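Local coordinates for protein HIRA (Homo sapiens, PDB 5YJE), which binds histones and cooperates with ASF1A in replication-independent chromatin assembly, here its C-terminal part, at residues B[67-70]-B[75-78]; B[124-129]-B[160-165]; B[302-305]-B[311-314]. All coordinates share one frame; numbering follows the deposited sequence.

Contact 1. Residues B[67-70]-B[75-78]; sequences EVTV and KLSR
The side chains of E67 and K75 meet through different torsions: that of E67 runs out extended beyond CG, which stands beside its backbone N (chi1 -72°), whereas K75 bends at its last two torsions (chi4 74°). The two cross obliquely, CD of K75 lying 3.3 Å from E67 OE1 and its NZ closing a weak salt bridge of 3.2 Å to the same oxygen. The backbone end of E67 is more firmly held. As the chain turns its corner here, E67 N gives a nearly straight bond (164°) to S77 OG at 3.0 Å, and that hydroxyl has further weak links to N66 and S94. Next along, V68 N reaches L76 O at 2.9 Å, while L76 N returns to T69 O at 2.9 Å, in the antiparallel beta hairpin of strands 60-71 and 74-83. An alanine in place of E67 would probably leave the K75 ammonium without its carboxylate mate and free to swing. On the face shared by T69 and L76, the T69 CG2 methyl lies alongside L76 CD1 at 3.9 Å, and the second subunit packs there through V264 and T272. V68 CG2 lies 3.6 Å from R78 CG; the guanidinium goes on to E89. Backbone and serine bonds thus fix the corner, and the weak ion pair between the partly exposed E67 and the exposed K75 probably adds little to its hold.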
loop_
_atom_site.group_PDB
_atom_site.type_symbol
_atom_site.label_atom_id
_atom_site.label_comp_id
_atom_site.label_asym_id
_atom_site.label_seq_id
_atom_site.Cartn_x
_atom_site.Cartn_y
_atom_site.Cartn_z
ATOM N N GLU B 67 -36.562 7.336 7.015
ATOM C CA GLU B 67 -37.685 7.346 6.083
ATOM C C GLU B 67 -38.823 8.238 6.583
ATOM O O GLU B 67 -39.950 7.796 6.796
ATOM C CB GLU B 67 -38.154 5.920 5.807
ATOM C CG GLU B 67 -37.162 5.156 4.953
ATOM C CD GLU B 67 -37.544 3.708 4.756
ATOM O OE1 GLU B 67 -37.313 3.187 3.639
ATOM O OE2 GLU B 67 -38.077 3.095 5.716
ATOM N N VAL B 68 -38.500 9.521 6.767
ATOM C CA VAL B 68 -39.477 10.484 7.263
ATOM C C VAL B 68 -40.220 11.239 6.159
ATOM O O VAL B 68 -41.253 11.870 6.442
ATOM C CB VAL B 68 -38.809 11.508 8.191
ATOM C CG1 VAL B 68 -38.182 10.802 9.377
ATOM C CG2 VAL B 68 -37.754 12.303 7.446
ATOM N N THR B 69 -39.734 11.208 4.916
ATOM C CA THR B 69 -40.463 11.836 3.823
ATOM C C THR B 69 -39.978 11.258 2.503
ATOM O O THR B 69 -38.945 10.583 2.432
ATOM C CB THR B 69 -40.299 13.360 3.826
ATOM O OG1 THR B 69 -41.282 13.927 2.963
ATOM C CG2 THR B 69 -38.924 13.764 3.309
ATOM N N VAL B 70 -40.733 11.557 1.454
ATOM C CA VAL B 70 -40.392 11.155 0.095
ATOM C C VAL B 70 -40.275 12.401 -0.773
ATOM O O VAL B 70 -41.098 13.319 -0.673
ATOM C CB VAL B 70 -41.443 10.188 -0.489
ATOM C CG1 VAL B 70 -40.887 9.491 -1.725
ATOM C CG2 VAL B 70 -41.863 9.198 0.543
ATOM N N LYS B 75 -37.100 7.973 -0.870
ATOM C CA LYS B 75 -37.301 8.012 0.575
ATOM C C LYS B 75 -36.070 8.582 1.273
ATOM O O LYS B 75 -34.951 8.124 1.035
ATOM C CB LYS B 75 -37.576 6.603 1.101
ATOM C CG LYS B 75 -38.894 5.996 0.642
ATOM C CD LYS B 75 -39.260 4.776 1.492
ATOM C CE LYS B 75 -39.187 3.479 0.691
ATOM N NZ LYS B 75 -37.776 3.035 0.426
ATOM N N LEU B 76 -36.277 9.557 2.158
ATOM C CA LEU B 76 -35.193 10.248 2.841
ATOM C C LEU B 76 -35.186 9.913 4.325
ATOM O O LEU B 76 -36.239 9.750 4.947
ATOM C CB LEU B 76 -35.321 11.770 2.687
ATOM C CG LEU B 76 -35.376 12.395 1.278
ATOM C CD1 LEU B 76 -35.561 13.910 1.410
ATOM C CD2 LEU B 76 -34.150 12.088 0.428
ATOM N N SER B 77 -33.987 9.839 4.879
ATOM C CA SER B 77 -33.767 9.743 6.301
ATOM C C SER B 77 -33.008 10.982 6.736
ATOM O O SER B 77 -32.191 11.513 5.991
ATOM C CB SER B 77 -32.987 8.460 6.660
ATOM O OG SER B 77 -33.644 7.302 6.165
ATOM N N ARG B 78 -33.280 11.435 7.953
ATOM C CA ARG B 78 -32.675 12.637 8.495
ATOM C C ARG B 78 -31.562 12.279 9.460
ATOM O O ARG B 78 -31.691 11.346 10.265
ATOM C CB ARG B 78 -33.700 13.511 9.226
ATOM C CG ARG B 78 -34.782 14.063 8.354
ATOM C CD ARG B 78 -35.763 14.900 9.178
ATOM N NE ARG B 78 -35.159 16.149 9.633
ATOM C CZ ARG B 78 -35.786 17.054 10.374
ATOM N NH1 ARG B 78 -37.046 16.848 10.760
ATOM N NH2 ARG B 78 -35.148 18.157 10.743
#

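Contact 2. Residues B[124-129]-B[160-165]; sequences RLLSPI and HRQVVV
L126 touches Q162 with a single methyl, CD2, which lies against the flank of the extended glutamine side chain, 3.7 Å from Q162 CG, 3.7 Å from Q162 CD and 3.8 Å from Q162 NE2. The two side chains cross at a slant. CG of L126 stands beside its own backbone N (chi1 -47°), which sends the branch toward Q162; V159 packs on the same leucine, and L285 of the second subunit packs on Q162. The backbone probably sets the direction of Q162. It has positive phi (61°) and, together with V163, faces D158, forming a G1 beta bulge at the turn between strands 153-158 and 163-170, where R161 also pairs with D158 in a salt bridge. The contact joins the loops that lead into the last strands of two successive four-stranded antiparallel sheets, consistent with neighbouring blades of a beta-propeller-like fold. Within its own loop L126 is held by R124, whose NH1 donates to L126 O at 3.1 Å (167°). The carbonyl oxygen sits in the guanidinium plane, and the donor lies in the carbonyl plane, while NH2 of the same group bonds to S116. Farther out, the second subunit meets the loop: its E278 accepts from R124 N, its T286 is hydrogen-bonded to S127 OG, and one of its strands pairs antiparallel with I129.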
loop_
_atom_site.group_PDB
_atom_site.type_symbol
_atom_site.label_atom_id
_atom_site.label_comp_id
_atom_site.label_asym_id
_atom_site.label_seq_id
_atom_site.Cartn_x
_atom_site.Cartn_y
_atom_site.Cartn_z
ATOM N N ARG B 124 -21.092 16.986 3.763
ATOM C CA ARG B 124 -20.570 15.706 3.298
ATOM C C ARG B 124 -19.152 15.878 2.794
ATOM O O ARG B 124 -18.899 16.705 1.921
ATOM C CB ARG B 124 -21.434 15.139 2.178
ATOM C CG ARG B 124 -20.691 14.049 1.429
ATOM C CD ARG B 124 -21.519 13.402 0.371
ATOM N NE ARG B 124 -22.763 12.813 0.874
ATOM C CZ ARG B 124 -22.867 11.607 1.428
ATOM N NH1 ARG B 124 -21.776 10.852 1.596
ATOM N NH2 ARG B 124 -24.051 11.156 1.831
ATOM N N LEU B 125 -18.221 15.098 3.336
ATOM C CA LEU B 125 -16.820 15.264 2.968
ATOM C C LEU B 125 -16.377 14.359 1.822
ATOM O O LEU B 125 -15.463 14.727 1.077
ATOM C CB LEU B 125 -15.936 15.020 4.189
ATOM C CG LEU B 125 -16.147 16.053 5.288
ATOM C CD1 LEU B 125 -15.479 15.615 6.598
ATOM C CD2 LEU B 125 -15.607 17.388 4.826
ATOM N N LEU B 126 -16.991 13.185 1.673
ATOM C CA LEU B 126 -16.596 12.208 0.670
ATOM C C LEU B 126 -17.840 11.515 0.159
ATOM O O LEU B 126 -18.862 11.468 0.838
ATOM C CB LEU B 126 -15.641 11.135 1.223
ATOM C CG LEU B 126 -14.464 11.623 2.066
ATOM C CD1 LEU B 126 -14.046 10.591 3.117
ATOM C CD2 LEU B 126 -13.308 12.006 1.160
ATOM N N SER B 127 -17.733 10.959 -1.035
ATOM C CA SER B 127 -18.765 10.103 -1.586
ATOM C C SER B 127 -19.089 8.943 -0.654
ATOM O O SER B 127 -18.246 8.529 0.134
ATOM C CB SER B 127 -18.313 9.580 -2.951
ATOM O OG SER B 127 -18.046 10.665 -3.801
ATOM N N PRO B 128 -20.296 8.399 -0.702
ATOM C CA PRO B 128 -20.599 7.238 0.142
ATOM C C PRO B 128 -19.662 6.098 -0.203
ATOM O O PRO B 128 -19.427 5.796 -1.381
ATOM C CB PRO B 128 -22.057 6.912 -0.209
ATOM C CG PRO B 128 -22.603 8.171 -0.787
ATOM C CD PRO B 128 -21.461 8.822 -1.512
ATOM N N ILE B 129 -19.094 5.496 0.845
ATOM C CA ILE B 129 -18.126 4.418 0.732
ATOM C C ILE B 129 -18.860 3.086 0.782
ATOM O O ILE B 129 -19.623 2.831 1.716
ATOM C CB ILE B 129 -17.092 4.523 1.860
ATOM C CG1 ILE B 129 -16.177 5.713 1.610
ATOM C CG2 ILE B 129 -16.331 3.189 2.110
ATOM C CD1 ILE B 129 -15.291 5.996 2.789
ATOM N N HIS B 160 -9.363 13.389 6.946
ATOM C CA HIS B 160 -8.704 14.663 6.690
ATOM C C HIS B 160 -7.739 14.552 5.521
ATOM O O HIS B 160 -7.817 15.333 4.566
ATOM C CB HIS B 160 -7.976 15.153 7.938
ATOM C CG HIS B 160 -7.388 16.525 7.792
ATOM N ND1 HIS B 160 -8.155 17.672 7.833
ATOM C CD2 HIS B 160 -6.107 16.933 7.610
ATOM C CE1 HIS B 160 -7.372 18.726 7.681
ATOM N NE2 HIS B 160 -6.126 18.305 7.544
ATOM N N ARG B 161 -6.821 13.578 5.570
ATOM C CA ARG B 161 -5.939 13.352 4.433
ATOM C C ARG B 161 -6.626 12.594 3.303
ATOM O O ARG B 161 -6.120 12.598 2.177
ATOM C CB ARG B 161 -4.678 12.601 4.867
ATOM C CG ARG B 161 -3.796 13.354 5.858
ATOM C CD ARG B 161 -2.498 12.570 6.163
ATOM N NE ARG B 161 -1.648 13.215 7.177
ATOM C CZ ARG B 161 -1.449 12.767 8.423
ATOM N NH1 ARG B 161 -2.027 11.643 8.844
ATOM N NH2 ARG B 161 -0.650 13.437 9.253
ATOM N N GLN B 162 -7.768 11.961 3.572
ATOM C CA GLN B 162 -8.489 11.161 2.577
ATOM C C GLN B 162 -7.646 9.986 2.081
ATOM O O GLN B 162 -7.650 9.637 0.898
ATOM C CB GLN B 162 -8.974 12.017 1.405
ATOM C CG GLN B 162 -9.877 13.143 1.815
ATOM C CD GLN B 162 -10.230 14.024 0.638
ATOM O OE1 GLN B 162 -9.797 13.775 -0.497
ATOM N NE2 GLN B 162 -11.037 15.046 0.887
ATOM N N VAL B 163 -6.951 9.331 3.000
ATOM C CA VAL B 163 -6.189 8.143 2.653
ATOM C C VAL B 163 -6.644 7.024 3.578
ATOM O O VAL B 163 -7.102 7.273 4.694
ATOM C CB VAL B 163 -4.666 8.411 2.743
ATOM C CG1 VAL B 163 -4.233 8.573 4.179
ATOM C CG2 VAL B 163 -3.875 7.327 2.022
ATOM N N VAL B 164 -6.586 5.786 3.084
ATOM C CA VAL B 164 -6.880 4.645 3.944
ATOM C C VAL B 164 -5.728 4.469 4.917
ATOM O O VAL B 164 -4.556 4.665 4.559
ATOM C CB VAL B 164 -7.107 3.366 3.117
ATOM C CG1 VAL B 164 -5.871 3.047 2.247
ATOM C CG2 VAL B 164 -7.444 2.191 4.027
ATOM N N VAL B 165 -6.050 4.153 6.165
ATOM C CA VAL B 165 -5.040 3.810 7.151
ATOM C C VAL B 165 -4.947 2.308 7.338
ATOM O O VAL B 165 -3.860 1.734 7.300
ATOM C CB VAL B 165 -5.326 4.520 8.486
ATOM C CG1 VAL B 165 -4.321 4.090 9.517
ATOM C CG2 VAL B 165 -5.310 6.025 8.287
#

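Contact 3. Residues B[302-305]-B[311-314]; sequences RYLV and YRLR
L304 and L313 make the tightest part of this buried contact between two consecutive helices. The CD1 methyl of L304 presses onto the backbone of the second helix, 3.7 Å from L313 N and 3.7 Å from L313 CA, and also lies 3.8 Å from L313 CB. Such closeness of methyl to main chain goes with a close approach of the helices: the CA atoms of L304 and L313 are 6.2 Å apart. CG of L313 is placed anti to its backbone N (chi1 179°), which spreads its two methyls over L304 and V305: CD1 of L313 stays near L304, while its CD2 reaches V305 CG2 at 3.9 Å, the valine and leucine side chains lying oblique to each other. Next to this pair the packing is a little looser. The second methyl of L304, CD2, rests on the aliphatic part of R312, 4.0 Å from R312 CB and 4.0 Å from R312 CD, with the side chains roughly at right angles. R312 then leads its head away from the leucines: NE makes a long, weak ion pair with E278, and NH1 a weak hydrogen bond to the backbone oxygen of E89 in the third subunit. R302 points away and is partly exposed; Y311, exposed, touches C121 of the third subunit; this side is looser and nearer solvent. Helices 290-307 and 310-320 are closed over by others: helix 266-286 sends L274 onto both L304 and R312, F309 of the short connection covers L304, and I352 of helix 341-353 packs on V305 and L313.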
loop_
_atom_site.group_PDB
_atom_site.type_symbol
_atom_site.label_atom_id
_atom_site.label_comp_id
_atom_site.label_asym_id
_atom_site.label_seq_id
_atom_site.Cartn_x
_atom_site.Cartn_y
_atom_site.Cartn_z
ATOM N N ARG B 302 18.644 3.864 30.727
ATOM C CA ARG B 302 19.150 3.886 32.095
ATOM C C ARG B 302 19.491 2.477 32.572
ATOM O O ARG B 302 20.531 2.262 33.198
ATOM C CB ARG B 302 18.123 4.549 33.020
ATOM C CG ARG B 302 18.481 4.538 34.508
ATOM C CD ARG B 302 17.881 5.733 35.259
ATOM N NE ARG B 302 16.528 6.073 34.807
ATOM C CZ ARG B 302 16.235 7.078 33.974
ATOM N NH1 ARG B 302 17.202 7.857 33.495
ATOM N NH2 ARG B 302 14.974 7.306 33.619
ATOM N N TYR B 303 18.638 1.502 32.257
ATOM C CA TYR B 303 18.911 0.129 32.651
ATOM C C TYR B 303 20.162 -0.403 31.973
ATOM O O TYR B 303 21.019 -0.999 32.629
ATOM C CB TYR B 303 17.725 -0.774 32.332
ATOM C CG TYR B 303 17.886 -2.146 32.934
ATOM C CD1 TYR B 303 17.776 -2.331 34.309
ATOM C CD2 TYR B 303 18.156 -3.260 32.141
ATOM C CE1 TYR B 303 17.913 -3.581 34.874
ATOM C CE2 TYR B 303 18.305 -4.529 32.707
ATOM C CZ TYR B 303 18.184 -4.675 34.071
ATOM O OH TYR B 303 18.312 -5.912 34.654
ATOM N N LEU B 304 20.263 -0.231 30.649
ATOM C CA LEU B 304 21.444 -0.700 29.930
ATOM C C LEU B 304 22.715 -0.121 30.532
ATOM O O LEU B 304 23.737 -0.812 30.624
ATOM C CB LEU B 304 21.365 -0.335 28.445
ATOM C CG LEU B 304 20.222 -0.830 27.553
ATOM C CD1 LEU B 304 20.396 -0.304 26.140
ATOM C CD2 LEU B 304 20.169 -2.338 27.563
ATOM N N VAL B 305 22.669 1.142 30.956
ATOM C CA VAL B 305 23.828 1.755 31.594
ATOM C C VAL B 305 24.094 1.116 32.958
ATOM O O VAL B 305 25.231 0.736 33.267
ATOM C CB VAL B 305 23.634 3.279 31.702
ATOM C CG1 VAL B 305 24.610 3.869 32.698
ATOM C CG2 VAL B 305 23.808 3.938 30.332
ATOM N N TYR B 311 26.905 -3.616 24.214
ATOM C CA TYR B 311 26.609 -3.704 22.792
ATOM C C TYR B 311 25.210 -3.184 22.476
ATOM O O TYR B 311 25.000 -2.534 21.438
ATOM C CB TYR B 311 26.782 -5.150 22.333
ATOM C CG TYR B 311 28.180 -5.698 22.593
ATOM C CD1 TYR B 311 29.240 -5.396 21.740
ATOM C CD2 TYR B 311 28.434 -6.522 23.685
ATOM C CE1 TYR B 311 30.509 -5.894 21.964
ATOM C CE2 TYR B 311 29.707 -7.030 23.920
ATOM C CZ TYR B 311 30.741 -6.709 23.056
ATOM O OH TYR B 311 32.008 -7.208 23.286
ATOM N N ARG B 312 24.250 -3.439 23.375
ATOM C CA ARG B 312 22.892 -2.946 23.186
ATOM C C ARG B 312 22.843 -1.422 23.207
ATOM O O ARG B 312 22.178 -0.805 22.359
ATOM C CB ARG B 312 21.962 -3.541 24.252
ATOM C CG ARG B 312 21.466 -4.957 23.960
ATOM C CD ARG B 312 20.700 -5.517 25.146
ATOM N NE ARG B 312 20.156 -6.845 24.880
ATOM C CZ ARG B 312 20.840 -7.975 25.042
ATOM N NH1 ARG B 312 20.273 -9.145 24.780
ATOM N NH2 ARG B 312 22.092 -7.940 25.470
ATOM N N LEU B 313 23.531 -0.794 24.160
ATOM C CA LEU B 313 23.454 0.658 24.211
ATOM C C LEU B 313 24.299 1.291 23.109
ATOM O O LEU B 313 23.930 2.351 22.585
ATOM C CB LEU B 313 23.866 1.181 25.591
ATOM C CG LEU B 313 23.816 2.726 25.657
ATOM C CD1 LEU B 313 22.414 3.176 26.023
ATOM C CD2 LEU B 313 24.812 3.344 26.604
ATOM N N ARG B 314 25.400 0.638 22.710
ATOM C CA ARG B 314 26.116 1.076 21.511
ATOM C C ARG B 314 25.170 1.134 20.315
ATOM O O ARG B 314 25.014 2.178 19.678
ATOM C CB ARG B 314 27.298 0.148 21.218
#

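The three contacts follow one another along the chain without interleaving and lie well apart. Contact 1 is within one sheet, strands 49-53 to 86-92; contact 2, its centre about 24 Å away, joins loops of the next two sheets; contact 3 belongs to the C-terminal helices, its centre about 44 Å from that of contact 2 and about 65 Å from that of contact 1, across the chain's centre. Contacts 1 and 2 both touch the second subunit, contact 3 the third. E278 of helix 266-286 serves contact 3 weakly within its own chain, while its copy in the second subunit accepts from the backbone N of R124 in contact 2, consistent with helices of one subunit packing on the sheet part of another in the trimer.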